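Local coordinates for farnesyl pyrophosphate synthetase (Staphylococcus aureus, PDB 5H9D), which probably acts as the catalytic subunit of heptaprenyl diphosphate synthase, a magnesium-dependent enzyme that lengthens prenyl diphosphate chains with isopentenyl units, at residues 95-98 with 99-103; 233-236 with 237-240; 194-197 with 198-202; 157-160 with 161-165; 2-6 with 7-11. One frame throughout, in Å; residues are numbered along the deposited sequence.

Contact 1 of 5, residues 95-98 with 99-103; sequences LTIS and KKWDQ. With PO4 (phosphate ion), chain H.
Ile97 and Trp101, one turn apart, run side by side and point the same way, which brings two aliphatic branches of the isoleucine against the benzo end of the indole. CG2 of Ile97 lies 3.4 Å from CE3 of Trp101, approaching the ring obliquely, while CD1 of Ile97 reaches CZ3 of Trp101 at 3.6 Å. On a different flank, Leu95 crosses Lys100 at about a right angle, its CD1 being 3.9 Å from CG of Lys100. Beyond that carbon the lysine chain runs nearly straight and bends only at its last torsion, and NZ of Lys100 makes a weak 3.3 Å hydrogen bond to O2 of a phosphate ion, probably a solute of the crystallisation liquor.

The next shell is backbone. Thr96 O is gripped twice, by Lys100 N at 3.0 Å and by Lys99 N, which sits well above the carbonyl plane. Ile97 O takes the straighter bond from Trp101 N (156° at the hydrogen). Further out, Ala31 and His34 of helix 26-38 meet Ile97, and Asp102 bonds to Thr104 N and Thr105 OG1. The result is a single helical turn, 97-100, following the short hairpin of strands 90-91 and 94-95 and handing the chain, through an aspartate N-cap, to helix 103-121 of the mainly helical prenyl synthase fold.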
loop_
_atom_site.group_PDB
_atom_site.type_symbol
_atom_site.label_atom_id
_atom_site.label_comp_id
_atom_site.label_asym_id
_atom_site.label_seq_id
_atom_site.Cartn_x
_atom_site.Cartn_y
_atom_site.Cartn_z
ATOM N N LEU A 95 -15.330 -5.326 -12.551
ATOM C CA LEU A 95 -15.482 -5.860 -11.206
ATOM C C LEU A 95 -14.205 -5.823 -10.367
ATOM O O LEU A 95 -13.116 -6.158 -10.832
ATOM C CB LEU A 95 -15.939 -7.322 -11.287
ATOM C CG LEU A 95 -17.319 -7.686 -11.816
ATOM C CD1 LEU A 95 -17.365 -9.173 -12.154
ATOM C CD2 LEU A 95 -18.374 -7.280 -10.754
ATOM N N THR A 96 -14.347 -5.454 -9.107
ATOM C CA THR A 96 -13.183 -5.425 -8.242
ATOM C C THR A 96 -12.850 -6.892 -8.038
ATOM O O THR A 96 -13.720 -7.738 -8.227
ATOM C CB THR A 96 -13.508 -4.691 -6.921
ATOM O OG1 THR A 96 -14.650 -5.277 -6.295
ATOM C CG2 THR A 96 -13.810 -3.248 -7.203
ATOM N N ILE A 97 -11.610 -7.208 -7.681
ATOM C CA ILE A 97 -11.220 -8.602 -7.516
ATOM C C ILE A 97 -12.099 -9.312 -6.507
ATOM O O ILE A 97 -12.588 -10.405 -6.751
ATOM C CB ILE A 97 -9.730 -8.739 -7.096
ATOM C CG1 ILE A 97 -8.848 -7.944 -8.049
ATOM C CG2 ILE A 97 -9.288 -10.211 -7.126
ATOM C CD1 ILE A 97 -9.010 -8.344 -9.444
ATOM N N SER A 98 -12.286 -8.694 -5.359
ATOM C CA SER A 98 -13.138 -9.272 -4.314
ATOM C C SER A 98 -14.496 -9.712 -4.871
ATOM O O SER A 98 -15.089 -10.640 -4.368
ATOM C CB SER A 98 -13.314 -8.257 -3.193
ATOM O OG SER A 98 -12.866 -6.972 -3.653
ATOM N N LYS A 99 -14.978 -9.082 -5.934
ATOM C CA LYS A 99 -16.274 -9.473 -6.496
ATOM C C LYS A 99 -16.216 -10.428 -7.666
ATOM O O LYS A 99 -17.163 -11.171 -7.888
ATOM C CB LYS A 99 -17.111 -8.254 -6.903
ATOM C CG LYS A 99 -17.799 -7.580 -5.727
ATOM C CD LYS A 99 -19.028 -6.817 -6.171
ATOM C CE LYS A 99 -19.696 -6.156 -4.981
ATOM N NZ LYS A 99 -19.792 -7.141 -3.857
ATOM N N LYS A 100 -15.114 -10.414 -8.413
ATOM C CA LYS A 100 -14.952 -11.309 -9.556
ATOM C C LYS A 100 -14.555 -12.681 -9.052
ATOM O O LYS A 100 -14.815 -13.670 -9.693
ATOM C CB LYS A 100 -13.871 -10.775 -10.481
ATOM C CG LYS A 100 -13.997 -11.191 -11.919
ATOM C CD LYS A 100 -12.837 -10.646 -12.730
ATOM C CE LYS A 100 -13.115 -10.746 -14.228
ATOM N NZ LYS A 100 -13.820 -12.014 -14.599
ATOM N N TRP A 101 -13.912 -12.732 -7.898
ATOM C CA TRP A 101 -13.480 -13.989 -7.297
ATOM C C TRP A 101 -14.033 -14.010 -5.867
ATOM O O TRP A 101 -15.152 -14.449 -5.633
ATOM C CB TRP A 101 -11.938 -14.081 -7.279
ATOM C CG TRP A 101 -11.287 -14.388 -8.624
ATOM C CD1 TRP A 101 -11.024 -15.628 -9.148
ATOM C CD2 TRP A 101 -10.792 -13.438 -9.587
ATOM N NE1 TRP A 101 -10.398 -15.502 -10.356
ATOM C CE2 TRP A 101 -10.245 -14.175 -10.655
ATOM C CE3 TRP A 101 -10.766 -12.035 -9.648
ATOM C CZ2 TRP A 101 -9.680 -13.568 -11.771
ATOM C CZ3 TRP A 101 -10.198 -11.426 -10.772
ATOM C CH2 TRP A 101 -9.665 -12.199 -11.817
ATOM N N ASP A 102 -13.248 -13.553 -4.908
ATOM C CA ASP A 102 -13.711 -13.490 -3.544
ATOM C C ASP A 102 -12.759 -12.679 -2.670
ATOM O O ASP A 102 -11.719 -12.211 -3.132
ATOM C CB ASP A 102 -13.948 -14.896 -2.954
ATOM C CG ASP A 102 -12.667 -15.676 -2.746
ATOM O OD1 ASP A 102 -12.097 -16.211 -3.726
ATOM O OD2 ASP A 102 -12.222 -15.746 -1.584
ATOM N N GLN A 103 -13.133 -12.518 -1.407
ATOM C CA GLN A 103 -12.359 -11.736 -0.469
ATOM C C GLN A 103 -10.975 -12.289 -0.189
ATOM O O GLN A 103 -10.031 -11.511 -0.075
ATOM C CB GLN A 103 -13.139 -11.568 0.843
ATOM C CG GLN A 103 -12.639 -10.444 1.727
ATOM C CD GLN A 103 -13.534 -10.200 2.958
ATOM O OE1 GLN A 103 -14.744 -9.947 2.834
ATOM N NE2 GLN A 103 -12.931 -10.267 4.150
HETATM P P PO4 H . -15.932 -9.638 -16.483
HETATM O O1 PO4 H . -14.927 -9.857 -17.554
HETATM O O2 PO4 H . -16.536 -10.939 -16.093
HETATM O O3 PO4 H . -15.271 -9.024 -15.304
HETATM O O4 PO4 H . -16.997 -8.730 -16.982
#

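Contact 2 of 5, residues 233-236 with 237-240; sequences HITL and PILL
Thr235 O and Leu236 O receive the first helical bonds, from Leu239 N at 3.1 Å and from Leu240 N at 3.0 Å, the second straighter, at 155°, so that the extended residues 233-235 pass directly into a helix. Around this turn the side chains divide into two groups. On one flank a single methyl, CG2 of Ile234, serves two partners, lying 4.1 Å from CG2 of Ile238 and equally far from CD2 of Leu239. Ile234 crosses both of these side chains at about a right angle. On the other flank Leu236 and Leu240 meet slantwise, with CD1 of the first 4.1 Å from CG of the second. Thr235 stands at the N-cap position but its side chain makes no capping bond; chi1 of 66° turns OG1 to within 3.3 Å of CD of Pro237. Having no N-H, the proline suits a first turn, where amide hydrogens have no earlier carbonyl of the helix to meet. Pro237 and Thr235 also pack on Asp210 of helix 188-215, which belongs to the second aspartate-rich DDxxD sequence of this family, a magnesium-binding motif in related enzymes. This is a proline-bearing helix start, built beside that motif in the prenyl synthase fold.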
loop_
_atom_site.group_PDB
_atom_site.type_symbol
_atom_site.label_atom_id
_atom_site.label_comp_id
_atom_site.label_asym_id
_atom_site.label_seq_id
_atom_site.Cartn_x
_atom_site.Cartn_y
_atom_site.Cartn_z
ATOM N N HIS A 233 -16.785 10.233 4.821
ATOM C CA HIS A 233 -15.585 11.047 4.557
ATOM C C HIS A 233 -15.916 12.514 4.360
ATOM O O HIS A 233 -16.481 12.900 3.331
ATOM C CB HIS A 233 -14.874 10.559 3.310
ATOM C CG HIS A 233 -14.495 9.121 3.367
ATOM N ND1 HIS A 233 -13.509 8.646 4.206
ATOM C CD2 HIS A 233 -14.989 8.043 2.714
ATOM C CE1 HIS A 233 -13.412 7.336 4.067
ATOM N NE2 HIS A 233 -14.301 6.945 3.169
ATOM N N ILE A 234 -15.549 13.322 5.352
ATOM C CA ILE A 234 -15.778 14.760 5.339
ATOM C C ILE A 234 -14.588 15.435 4.651
ATOM O O ILE A 234 -13.578 15.708 5.275
ATOM C CB ILE A 234 -15.898 15.268 6.754
ATOM C CG1 ILE A 234 -16.844 14.353 7.532
ATOM C CG2 ILE A 234 -16.361 16.686 6.751
ATOM C CD1 ILE A 234 -18.214 14.214 6.933
ATOM N N THR A 235 -14.736 15.725 3.361
ATOM C CA THR A 235 -13.667 16.289 2.568
ATOM C C THR A 235 -13.713 17.810 2.444
ATOM O O THR A 235 -14.701 18.433 2.830
ATOM C CB THR A 235 -13.668 15.615 1.196
ATOM O OG1 THR A 235 -14.874 15.956 0.501
ATOM C CG2 THR A 235 -13.630 14.077 1.363
ATOM N N LEU A 236 -12.647 18.396 1.897
ATOM C CA LEU A 236 -12.542 19.843 1.790
ATOM C C LEU A 236 -13.832 20.606 1.442
ATOM O O LEU A 236 -14.212 21.538 2.157
ATOM C CB LEU A 236 -11.402 20.232 0.825
ATOM C CG LEU A 236 -11.021 21.722 0.859
ATOM C CD1 LEU A 236 -10.684 22.058 2.284
ATOM C CD2 LEU A 236 -9.868 22.064 -0.048
ATOM N N PRO A 237 -14.521 20.232 0.353
ATOM C CA PRO A 237 -15.753 20.971 0.037
ATOM C C PRO A 237 -16.669 21.075 1.263
ATOM O O PRO A 237 -17.108 22.160 1.652
ATOM C CB PRO A 237 -16.392 20.132 -1.054
ATOM C CG PRO A 237 -15.219 19.455 -1.681
ATOM C CD PRO A 237 -14.369 19.074 -0.530
ATOM N N ILE A 238 -16.912 19.927 1.888
ATOM C CA ILE A 238 -17.782 19.848 3.050
ATOM C C ILE A 238 -17.292 20.561 4.301
ATOM O O ILE A 238 -18.100 20.952 5.129
ATOM C CB ILE A 238 -18.109 18.387 3.365
ATOM C CG1 ILE A 238 -18.522 17.676 2.060
ATOM C CG2 ILE A 238 -19.261 18.327 4.350
ATOM C CD1 ILE A 238 -18.947 16.243 2.213
ATOM N N LEU A 239 -15.983 20.742 4.439
ATOM C CA LEU A 239 -15.423 21.437 5.600
ATOM C C LEU A 239 -15.621 22.935 5.414
ATOM O O LEU A 239 -15.831 23.670 6.380
ATOM C CB LEU A 239 -13.927 21.138 5.737
ATOM C CG LEU A 239 -13.635 19.718 6.221
ATOM C CD1 LEU A 239 -12.239 19.242 5.819
ATOM C CD2 LEU A 239 -13.794 19.700 7.722
ATOM N N LEU A 240 -15.551 23.366 4.155
ATOM C CA LEU A 240 -15.702 24.762 3.810
ATOM C C LEU A 240 -17.128 25.223 3.999
ATOM O O LEU A 240 -17.375 26.258 4.591
ATOM C CB LEU A 240 -15.253 25.008 2.367
ATOM C CG LEU A 240 -13.762 24.755 2.134
ATOM C CD1 LEU A 240 -13.386 25.114 0.737
ATOM C CD2 LEU A 240 -12.943 25.571 3.100
#

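Contact 3 of 5, residues 194-197 with 198-202; sequences LKMI and GHYIG
Tyr200 lies alongside Met196, one turn earlier, with both side chains pointing the same way. Its chi1 of -64° sets CG anti to the carbonyl carbon, which points the ring back toward Met196. CB is 3.7 Å from Met196 O, and the ring then turns a face to that same oxygen, which stands 3.3 Å above the ring plane, displaced toward the rim; CG and CD2 of Tyr200 are the ring atoms nearest. At the tip, OH of Tyr200 comes within 3.7 Å of CE of Met196, the thioether having bent at its last torsion. Met196 O thus faces the ring while it accepts the hydrogen bond of Tyr200 N, 3.0 Å long and 164° at the hydrogen. A second pair repeats the parallel course one residue on, with CG2 of Ile197 and CD1 of Ile201 3.5 Å apart. Both pairs belong to helix 188-215. Leu294 of helix 276-296 meets both, at Met196 and Ile197, and Lys290 meets Tyr200, whereas Ile201 touches Thr311 of helix 302-315. His199 packs on Asn166 and Gln174 of helix 158-183, so this part is bordered by three helices of its own chain, with another chain on Met196, His199 and Tyr200.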
loop_
_atom_site.group_PDB
_atom_site.type_symbol
_atom_site.label_atom_id
_atom_site.label_comp_id
_atom_site.label_asym_id
_atom_site.label_seq_id
_atom_site.Cartn_x
_atom_site.Cartn_y
_atom_site.Cartn_z
ATOM N N LEU A 194 12.149 18.588 -6.914
ATOM C CA LEU A 194 11.173 17.626 -7.393
ATOM C C LEU A 194 10.394 16.977 -6.251
ATOM O O LEU A 194 9.221 16.636 -6.411
ATOM C CB LEU A 194 11.865 16.611 -8.296
ATOM C CG LEU A 194 12.277 17.314 -9.603
ATOM C CD1 LEU A 194 13.308 16.491 -10.364
ATOM C CD2 LEU A 194 11.051 17.561 -10.445
ATOM N N LYS A 195 11.019 16.828 -5.087
ATOM C CA LYS A 195 10.275 16.292 -3.960
ATOM C C LYS A 195 9.093 17.255 -3.707
ATOM O O LYS A 195 7.947 16.822 -3.607
ATOM C CB LYS A 195 11.157 16.198 -2.712
ATOM C CG LYS A 195 10.446 15.570 -1.485
ATOM C CD LYS A 195 10.741 16.344 -0.174
ATOM C CE LYS A 195 12.157 16.128 0.378
ATOM N NZ LYS A 195 12.285 14.939 1.312
ATOM N N MET A 196 9.376 18.556 -3.622
ATOM C CA MET A 196 8.330 19.565 -3.405
ATOM C C MET A 196 7.312 19.700 -4.557
ATOM O O MET A 196 6.106 19.826 -4.294
ATOM C CB MET A 196 8.943 20.950 -3.098
ATOM C CG MET A 196 9.677 20.992 -1.768
ATOM S SD MET A 196 10.301 22.588 -1.371
ATOM C CE MET A 196 8.993 23.119 -0.423
ATOM N N ILE A 197 7.780 19.676 -5.813
ATOM C CA ILE A 197 6.878 19.772 -6.967
ATOM C C ILE A 197 5.856 18.630 -6.897
ATOM O O ILE A 197 4.634 18.843 -6.996
ATOM C CB ILE A 197 7.621 19.624 -8.301
ATOM C CG1 ILE A 197 8.513 20.842 -8.546
ATOM C CG2 ILE A 197 6.611 19.442 -9.432
ATOM C CD1 ILE A 197 9.299 20.773 -9.802
ATOM N N GLY A 198 6.382 17.418 -6.726
ATOM C CA GLY A 198 5.532 16.249 -6.627
ATOM C C GLY A 198 4.554 16.314 -5.466
ATOM O O GLY A 198 3.386 15.965 -5.607
ATOM N N HIS A 199 5.025 16.750 -4.302
ATOM C CA HIS A 199 4.138 16.848 -3.164
ATOM C C HIS A 199 2.976 17.801 -3.427
ATOM O O HIS A 199 1.848 17.477 -3.066
ATOM C CB HIS A 199 4.917 17.269 -1.916
ATOM C CG HIS A 199 4.048 17.732 -0.791
ATOM N ND1 HIS A 199 3.566 19.017 -0.707
ATOM C CD2 HIS A 199 3.521 17.070 0.257
ATOM C CE1 HIS A 199 2.777 19.128 0.344
ATOM N NE2 HIS A 199 2.735 17.956 0.945
ATOM N N TYR A 200 3.241 18.956 -4.047
ATOM C CA TYR A 200 2.162 19.927 -4.367
ATOM C C TYR A 200 1.174 19.379 -5.416
ATOM O O TYR A 200 -0.024 19.631 -5.325
ATOM C CB TYR A 200 2.704 21.288 -4.885
ATOM C CG TYR A 200 3.536 22.097 -3.904
ATOM C CD1 TYR A 200 3.272 22.062 -2.536
ATOM C CD2 TYR A 200 4.561 22.927 -4.353
ATOM C CE1 TYR A 200 3.997 22.829 -1.644
ATOM C CE2 TYR A 200 5.290 23.705 -3.473
ATOM C CZ TYR A 200 5.001 23.654 -2.111
ATOM O OH TYR A 200 5.686 24.456 -1.222
ATOM N N ILE A 201 1.677 18.651 -6.414
ATOM C CA ILE A 201 0.806 18.082 -7.426
ATOM C C ILE A 201 -0.118 17.088 -6.751
ATOM O O ILE A 201 -1.307 17.071 -7.024
ATOM C CB ILE A 201 1.623 17.379 -8.528
ATOM C CG1 ILE A 201 1.948 18.399 -9.621
ATOM C CG2 ILE A 201 0.865 16.109 -9.065
ATOM C CD1 ILE A 201 3.363 18.333 -10.069
ATOM N N GLY A 202 0.448 16.274 -5.856
ATOM C CA GLY A 202 -0.319 15.284 -5.118
ATOM C C GLY A 202 -1.421 15.869 -4.250
ATOM O O GLY A 202 -2.495 15.289 -4.158
#

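Contact 4 of 5, residues 157-160 with 161-165; sequences TIIN and YLRRI
Thr157 O and Tyr161 N, 2.9 Å apart, make a weak bond that opens helix 158-183, with Thr157 itself at the N-cap position. Ile158 follows and gives the firmer grip: its O accepts from Leu162 N at 3.0 Å and 164°. The same oxygen also lies near the plane of the Tyr161 ring, at its edge. The side chains of Ile158 and Leu162 touch more loosely, CG2 to CG, at 4.4 Å.

Ile159 works against an arginine. Its CG2 is 3.7 Å from NH2 of Arg163, and its CD1 stands over a face of the guanidinium, 4.2 Å above the plane and shifted toward the rim. Two bends, at chi2 and chi3, fold the arginine back along the helix to reach this place. Asn160 approaches the same guanidinium from its edge, OD1 lying 3.9 Å from NH2 of Arg163, too long for a hydrogen bond, with amide and guanidinium planes 62° apart. The other end of the amide, ND2, is hydrogen-bonded to Gln156 OE1.

Arg164, by contrast, is buried, forming a salt bridge to Asp150 of helix 127-150 and donating to Ile234 O, in the loop before helix 236-243. Tyr161 OH bonds to Asp210 OD2 on helix 188-215, while Ile158 packs on Leu240 and Arg243, so the first two turns of the helix are bound to three neighbouring helices and a loop.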
loop_
_atom_site.group_PDB
_atom_site.type_symbol
_atom_site.label_atom_id
_atom_site.label_comp_id
_atom_site.label_asym_id
_atom_site.label_seq_id
_atom_site.Cartn_x
_atom_site.Cartn_y
_atom_site.Cartn_z
ATOM N N THR A 157 -10.933 19.181 11.801
ATOM C CA THR A 157 -10.471 20.446 11.249
ATOM C C THR A 157 -9.809 20.377 9.835
ATOM O O THR A 157 -9.339 19.316 9.377
ATOM C CB THR A 157 -9.504 21.101 12.261
ATOM O OG1 THR A 157 -9.541 22.525 12.112
ATOM C CG2 THR A 157 -8.078 20.589 12.056
ATOM N N ILE A 158 -9.794 21.511 9.138
ATOM C CA ILE A 158 -9.189 21.560 7.817
ATOM C C ILE A 158 -7.702 21.221 7.853
ATOM O O ILE A 158 -7.228 20.401 7.067
ATOM C CB ILE A 158 -9.399 22.931 7.153
ATOM C CG1 ILE A 158 -10.832 23.000 6.615
ATOM C CG2 ILE A 158 -8.397 23.131 6.034
ATOM C CD1 ILE A 158 -11.141 24.220 5.846
ATOM N N ILE A 159 -6.966 21.842 8.763
ATOM C CA ILE A 159 -5.543 21.572 8.889
ATOM C C ILE A 159 -5.371 20.052 9.016
ATOM O O ILE A 159 -4.350 19.475 8.612
ATOM C CB ILE A 159 -4.965 22.307 10.149
ATOM C CG1 ILE A 159 -3.548 22.823 9.875
ATOM C CG2 ILE A 159 -4.985 21.396 11.358
ATOM C CD1 ILE A 159 -2.510 21.770 9.823
ATOM N N ASN A 160 -6.398 19.399 9.546
ATOM C CA ASN A 160 -6.349 17.959 9.746
ATOM C C ASN A 160 -6.789 17.162 8.494
ATOM O O ASN A 160 -6.410 16.000 8.320
ATOM C CB ASN A 160 -7.207 17.612 10.967
ATOM C CG ASN A 160 -7.081 16.163 11.385
ATOM O OD1 ASN A 160 -6.021 15.722 11.871
ATOM N ND2 ASN A 160 -8.169 15.404 11.202
ATOM N N TYR A 161 -7.592 17.781 7.629
ATOM C CA TYR A 161 -8.027 17.109 6.407
ATOM C C TYR A 161 -6.841 17.096 5.460
ATOM O O TYR A 161 -6.636 16.135 4.740
ATOM C CB TYR A 161 -9.235 17.822 5.774
ATOM C CG TYR A 161 -9.335 17.641 4.278
ATOM C CD1 TYR A 161 -8.516 18.395 3.417
ATOM C CD2 TYR A 161 -10.152 16.656 3.717
ATOM C CE1 TYR A 161 -8.490 18.171 2.066
ATOM C CE2 TYR A 161 -10.141 16.412 2.342
ATOM C CZ TYR A 161 -9.293 17.175 1.524
ATOM O OH TYR A 161 -9.170 16.927 0.167
ATOM N N LEU A 162 -6.053 18.168 5.478
ATOM C CA LEU A 162 -4.860 18.288 4.623
ATOM C C LEU A 162 -3.775 17.259 4.984
ATOM O O LEU A 162 -3.086 16.697 4.115
ATOM C CB LEU A 162 -4.255 19.686 4.763
ATOM C CG LEU A 162 -5.072 20.834 4.184
ATOM C CD1 LEU A 162 -4.238 22.068 4.300
ATOM C CD2 LEU A 162 -5.463 20.582 2.726
ATOM N N ARG A 163 -3.623 17.037 6.283
ATOM C CA ARG A 163 -2.639 16.107 6.797
ATOM C C ARG A 163 -3.058 14.701 6.349
ATOM O O ARG A 163 -2.217 13.819 6.120
ATOM C CB ARG A 163 -2.596 16.272 8.329
ATOM C CG ARG A 163 -1.486 15.555 9.076
ATOM C CD ARG A 163 -1.067 16.358 10.310
ATOM N NE ARG A 163 -2.219 16.892 11.028
ATOM C CZ ARG A 163 -2.149 17.869 11.935
ATOM N NH1 ARG A 163 -0.972 18.410 12.239
ATOM N NH2 ARG A 163 -3.257 18.327 12.520
ATOM N N ARG A 164 -4.369 14.530 6.176
ATOM C CA ARG A 164 -4.973 13.265 5.768
ATOM C C ARG A 164 -4.818 12.997 4.282
ATOM O O ARG A 164 -4.705 11.836 3.886
ATOM C CB ARG A 164 -6.469 13.226 6.149
ATOM C CG ARG A 164 -7.151 11.833 6.094
ATOM C CD ARG A 164 -8.515 11.802 6.845
ATOM N NE ARG A 164 -9.592 12.400 6.049
ATOM C CZ ARG A 164 -10.487 13.279 6.506
ATOM N NH1 ARG A 164 -10.462 13.677 7.775
ATOM N NH2 ARG A 164 -11.390 13.796 5.684
ATOM N N ILE A 165 -4.828 14.031 3.443
ATOM C CA ILE A 165 -4.669 13.765 2.018
ATOM C C ILE A 165 -3.195 13.773 1.655
ATOM O O ILE A 165 -2.794 13.408 0.551
ATOM C CB ILE A 165 -5.461 14.757 1.129
ATOM C CG1 ILE A 165 -4.934 16.161 1.293
ATOM C CG2 ILE A 165 -6.945 14.677 1.471
ATOM C CD1 ILE A 165 -5.542 17.078 0.330
#

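Contact 5 of 5, residues 2-6 with 7-11; sequences AKLNM and NNEIK
Asn5 and Asn8 set their side chains across one another at about a right angle, their amide planes 74° apart, in a classical asparagine N-cap. With CG of Asn5 opposite its own N (chi1 -179°), the carboxamide reaches to the start of helix 6-20, and OD1 of Asn5 accepts from Asn8 N at 2.7 Å, nearly straight at 165°. Here the side-chain oxygen does what a preceding carbonyl would do further along a helix. CB of Asn5 also rests 3.7 Å from CB of Asn8, so the two residues touch through carbon as well.

Leu4 and Glu9 form the other crossing, again near a right angle, with CD1 of Leu4 3.8 Å from CD of Glu9, the carboxylate carbon. The glutamate bends at chi2, and its OE2 bonds to Tyr65 OH and Thr60 OG1, which satisfy an oxygen of a buried residue. Met6 packs on Ile49 and Leu50 of helix 43-51, which places this start of the predicted coiled-coil region against the body of the chain. Backbone bonds continue the helix: Glu9 N donates to Asn5 O. Ile10 N lies 2.8 Å from Met6 O, its acceptor, and CG1 of Ile10 is 3.3 Å from Met6 O as well.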
loop_
_atom_site.group_PDB
_atom_site.type_symbol
_atom_site.label_atom_id
_atom_site.label_comp_id
_atom_site.label_asym_id
_atom_site.label_seq_id
_atom_site.Cartn_x
_atom_site.Cartn_y
_atom_site.Cartn_z
ATOM N N ALA A 2 15.000 10.676 -30.112
ATOM C CA ALA A 2 15.616 10.747 -28.750
ATOM C C ALA A 2 14.891 11.740 -27.853
ATOM O O ALA A 2 15.262 11.917 -26.691
ATOM C CB ALA A 2 17.095 11.124 -28.849
ATOM N N LYS A 3 13.876 12.402 -28.406
ATOM C CA LYS A 3 13.083 13.353 -27.628
ATOM C C LYS A 3 12.127 12.438 -26.894
ATOM O O LYS A 3 11.282 11.765 -27.513
ATOM C CB LYS A 3 12.257 14.315 -28.509
ATOM C CG LYS A 3 13.026 15.101 -29.557
ATOM C CD LYS A 3 12.056 15.895 -30.424
ATOM C CE LYS A 3 12.677 16.292 -31.780
ATOM N NZ LYS A 3 11.633 16.774 -32.747
ATOM N N LEU A 4 12.295 12.406 -25.579
ATOM C CA LEU A 4 11.482 11.604 -24.695
ATOM C C LEU A 4 10.015 11.719 -25.091
ATOM O O LEU A 4 9.477 12.821 -25.188
ATOM C CB LEU A 4 11.668 12.101 -23.258
ATOM C CG LEU A 4 11.409 11.170 -22.083
ATOM C CD1 LEU A 4 12.419 10.063 -22.050
ATOM C CD2 LEU A 4 11.511 11.971 -20.816
ATOM N N ASN A 5 9.383 10.575 -25.349
ATOM C CA ASN A 5 7.963 10.531 -25.669
ATOM C C ASN A 5 7.344 9.858 -24.447
ATOM O O ASN A 5 7.763 8.775 -24.034
ATOM C CB ASN A 5 7.707 9.712 -26.928
ATOM C CG ASN A 5 6.241 9.674 -27.308
ATOM O OD1 ASN A 5 5.431 9.015 -26.645
ATOM N ND2 ASN A 5 5.884 10.394 -28.372
ATOM N N MET A 6 6.368 10.526 -23.849
ATOM C CA MET A 6 5.726 10.007 -22.659
ATOM C C MET A 6 4.998 8.727 -23.025
ATOM O O MET A 6 5.259 7.671 -22.456
ATOM C CB MET A 6 4.748 11.040 -22.102
ATOM C CG MET A 6 4.502 10.926 -20.598
ATOM S SD MET A 6 5.568 11.961 -19.596
ATOM C CE MET A 6 7.104 11.377 -20.086
ATOM N N ASN A 7 4.096 8.819 -23.992
ATOM C CA ASN A 7 3.332 7.658 -24.434
ATOM C C ASN A 7 4.235 6.448 -24.577
ATOM O O ASN A 7 3.952 5.382 -24.058
ATOM C CB ASN A 7 2.670 7.951 -25.778
ATOM C CG ASN A 7 1.369 8.698 -25.632
ATOM O OD1 ASN A 7 1.122 9.331 -24.604
ATOM N ND2 ASN A 7 0.530 8.640 -26.666
ATOM N N ASN A 8 5.324 6.632 -25.293
ATOM C CA ASN A 8 6.269 5.573 -25.521
ATOM C C ASN A 8 6.866 5.133 -24.196
ATOM O O ASN A 8 7.065 3.941 -23.970
ATOM C CB ASN A 8 7.363 6.060 -26.491
ATOM C CG ASN A 8 8.496 5.045 -26.683
ATOM O OD1 ASN A 8 8.279 3.932 -27.176
ATOM N ND2 ASN A 8 9.711 5.430 -26.290
ATOM N N GLU A 9 7.138 6.080 -23.304
ATOM C CA GLU A 9 7.740 5.704 -22.026
ATOM C C GLU A 9 6.815 4.884 -21.172
ATOM O O GLU A 9 7.255 3.927 -20.549
ATOM C CB GLU A 9 8.202 6.921 -21.235
ATOM C CG GLU A 9 9.414 7.652 -21.797
ATOM C CD GLU A 9 10.585 6.741 -22.096
ATOM O OE1 GLU A 9 10.756 6.373 -23.276
ATOM O OE2 GLU A 9 11.331 6.398 -21.160
ATOM N N ILE A 10 5.538 5.258 -21.145
ATOM C CA ILE A 10 4.521 4.543 -20.365
ATOM C C ILE A 10 4.347 3.098 -20.850
ATOM O O ILE A 10 4.105 2.209 -20.050
ATOM C CB ILE A 10 3.141 5.254 -20.438
ATOM C CG1 ILE A 10 3.266 6.693 -19.954
ATOM C CG2 ILE A 10 2.118 4.513 -19.586
ATOM C CD1 ILE A 10 3.732 6.819 -18.533
ATOM N N LYS A 11 4.467 2.861 -22.152
ATOM C CA LYS A 11 4.320 1.500 -22.677
ATOM C C LYS A 11 5.470 0.607 -22.200
ATOM O O LYS A 11 5.279 -0.570 -21.907
ATOM C CB LYS A 11 4.287 1.490 -24.213
ATOM C CG LYS A 11 3.121 2.234 -24.815
ATOM C CD LYS A 11 2.885 1.850 -26.274
ATOM C CE LYS A 11 1.802 2.741 -26.906
ATOM N NZ LYS A 11 2.219 4.179 -27.109
#

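Overall arrangement
From the N terminus, contact 5 starts helix 6-20. Contact 1 comes next in the chain, turning from the short hairpin into helix 103-121, its centre about 33 Å from that of contact 5. Contact 4 then opens helix 158-183, contact 3 lies within the following helix, 188-215, and contact 2 carries a loop into helix 236-243. All five are local turns in series, neither nested nor crossing. Contacts 2 and 4 alone touch, on one side of the chain's centre: Leu236 N packs 3.2 Å from Tyr161 CE2, one of several contacts that join two helix starts beside Asp210. Contact 3 stops about 5 Å short of contact 4 between nearest atoms, and contact 1 sits across the centre from contact 3.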